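Local coordinates for protein pumilio homolog 23 (Arabidopsis thaliana, PDB 5WZK) that binds RNA sequence-specifically through its pumilio repeats, recognising 18S rRNA, and probably regulates translation and mRNA stability, at residues A[341-346]-A[403-408]. Numbering follows the deposited sequence.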
# COMPACT_ATOMS: atom_id res chain seq x y z
N GLU A 341 -2.82 -26.30 1.18
CA GLU A 341 -3.33 -25.83 -0.10
C GLU A 341 -4.69 -26.43 -0.39
O GLU A 341 -5.69 -25.71 -0.56
CB GLU A 341 -2.34 -26.16 -1.22
CG GLU A 341 -0.96 -25.52 -1.07
CD GLU A 341 0.09 -26.52 -0.60
OE1 GLU A 341 -0.24 -27.34 0.31
OE2 GLU A 341 1.22 -26.50 -1.15
N ASN A 342 -4.77 -27.75 -0.39
CA ASN A 342 -6.04 -28.40 -0.70
C ASN A 342 -7.09 -28.06 0.34
O ASN A 342 -8.24 -27.72 -0.00
CB ASN A 342 -5.84 -29.90 -0.81
CG ASN A 342 -6.42 -30.43 -2.06
OD1 ASN A 342 -5.75 -30.46 -3.08
ND2 ASN A 342 -7.69 -30.79 -2.01
N LYS A 343 -6.74 -28.16 1.62
CA LYS A 343 -7.72 -27.81 2.64
C LYS A 343 -8.25 -26.40 2.41
O LYS A 343 -9.46 -26.16 2.50
CB LYS A 343 -7.10 -27.98 4.03
CG LYS A 343 -7.16 -29.41 4.56
CD LYS A 343 -6.04 -29.71 5.55
CE LYS A 343 -6.10 -31.14 6.08
NZ LYS A 343 -7.30 -31.36 6.95
N CYS A 344 -7.37 -25.47 2.02
CA CYS A 344 -7.76 -24.08 1.80
C CYS A 344 -8.76 -23.96 0.67
O CYS A 344 -9.85 -23.39 0.83
CB CYS A 344 -6.54 -23.22 1.50
SG CYS A 344 -5.94 -22.41 2.94
N CYS A 345 -8.38 -24.46 -0.51
CA CYS A 345 -9.27 -24.42 -1.66
C CYS A 345 -10.61 -25.06 -1.34
O CYS A 345 -11.66 -24.44 -1.56
CB CYS A 345 -8.62 -25.11 -2.84
SG CYS A 345 -7.13 -24.27 -3.33
N GLU A 346 -10.60 -26.28 -0.78
CA GLU A 346 -11.86 -26.95 -0.46
C GLU A 346 -12.68 -26.16 0.54
O GLU A 346 -13.90 -26.02 0.38
CB GLU A 346 -11.61 -28.36 0.07
CG GLU A 346 -11.23 -29.37 -1.01
CD GLU A 346 -12.06 -29.23 -2.30
OE1 GLU A 346 -13.33 -29.14 -2.20
OE2 GLU A 346 -11.42 -29.21 -3.39
N PHE A 403 -2.31 -21.55 -7.22
CA PHE A 403 -2.13 -22.95 -6.88
C PHE A 403 -1.97 -23.78 -8.15
O PHE A 403 -2.35 -23.36 -9.25
CB PHE A 403 -3.33 -23.49 -6.09
CG PHE A 403 -3.42 -23.00 -4.67
CD1 PHE A 403 -2.41 -23.26 -3.76
CD2 PHE A 403 -4.56 -22.33 -4.23
CE1 PHE A 403 -2.52 -22.83 -2.46
CE2 PHE A 403 -4.67 -21.92 -2.92
CZ PHE A 403 -3.65 -22.16 -2.04
N SER A 404 -1.44 -24.98 -7.98
CA SER A 404 -1.35 -25.89 -9.11
C SER A 404 -2.73 -26.51 -9.40
O SER A 404 -3.60 -26.60 -8.53
CB SER A 404 -0.32 -26.99 -8.86
OG SER A 404 -0.79 -27.93 -7.90
N SER A 405 -2.90 -26.96 -10.65
CA SER A 405 -4.19 -27.46 -11.11
C SER A 405 -4.74 -28.60 -10.25
O SER A 405 -5.96 -28.80 -10.24
CB SER A 405 -4.08 -27.92 -12.57
OG SER A 405 -2.90 -28.68 -12.79
N ASP A 406 -3.88 -29.31 -9.51
CA ASP A 406 -4.34 -30.39 -8.62
C ASP A 406 -5.37 -29.91 -7.61
O ASP A 406 -6.29 -30.66 -7.26
CB ASP A 406 -3.16 -30.99 -7.85
CG ASP A 406 -2.07 -31.47 -8.73
OD1 ASP A 406 -2.34 -32.37 -9.56
OD2 ASP A 406 -0.95 -30.95 -8.61
N HIS A 407 -5.20 -28.69 -7.10
CA HIS A 407 -5.98 -28.21 -5.97
C HIS A 407 -7.22 -27.43 -6.36
O HIS A 407 -8.05 -27.14 -5.50
CB HIS A 407 -5.11 -27.31 -5.07
CG HIS A 407 -3.81 -27.93 -4.64
ND1 HIS A 407 -3.74 -29.09 -3.89
CD2 HIS A 407 -2.53 -27.53 -4.83
CE1 HIS A 407 -2.48 -29.39 -3.67
NE2 HIS A 407 -1.72 -28.46 -4.21
N ILE A 408 -7.38 -27.06 -7.63
CA ILE A 408 -8.38 -26.05 -7.96
C ILE A 408 -9.28 -26.50 -9.11
O ILE A 408 -9.77 -25.67 -9.89
CB ILE A 408 -7.71 -24.71 -8.30
CG1 ILE A 408 -6.72 -24.90 -9.46
CG2 ILE A 408 -7.05 -24.13 -7.07
CD1 ILE A 408 -6.23 -23.60 -10.03
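H407 lies against the first turn of helix 341-352, gripped there by two neighbouring residues, E341 and N342. Its imidazole ND1 donates a hydrogen bond to the amide oxygen OD1 of N342, 2.6 Å long and practically straight. OD1 sits in the ring plane, at the imidazole edge, while the amide itself is turned steeply to that plane, 73° away. CB of E341 covers one face of the same ring, 3.9 Å from its centroid and nearly on the ring normal, a CH-pi contact. Edge and face are thus both engaged, and the two contacts together probably restrict how the ring can turn. An alanine in place of H407 would probably leave N342 OD1 without this donor and open a gap beneath the methylene of E341.

F403, four residues before H407 in the loop between helices 391-400 and 409-416, meets the helix at E341 and C345. With CG of E341 beside the backbone N and anti to the carbonyl carbon (chi1 -61°), CG comes to 3.4 Å from F403 CE1. C345 SG approaches the ring obliquely, 4.0 Å from its centroid, in a sulfur-aromatic contact; it also touches I408 CG2 at 3.7 Å. The buried sulfur thus meets both the F403 ring and the I408 methyl. Within the loop, S404 OG hydrogen-bonds to D406 OD2, and H407 N to S404 O.

I331, S334 and Q335 of helix 324-337 also pack on F403, and I400 of helix 391-400 touches both C345 and I408. I408 is the N-cap residue of helix 409-416, whose Y411 OH is hydrogen-bonded to C345 O. About 15 Å from the nearest RNA atom, this is helix-to-loop packing within the all-helical superhelix of a PUF protein.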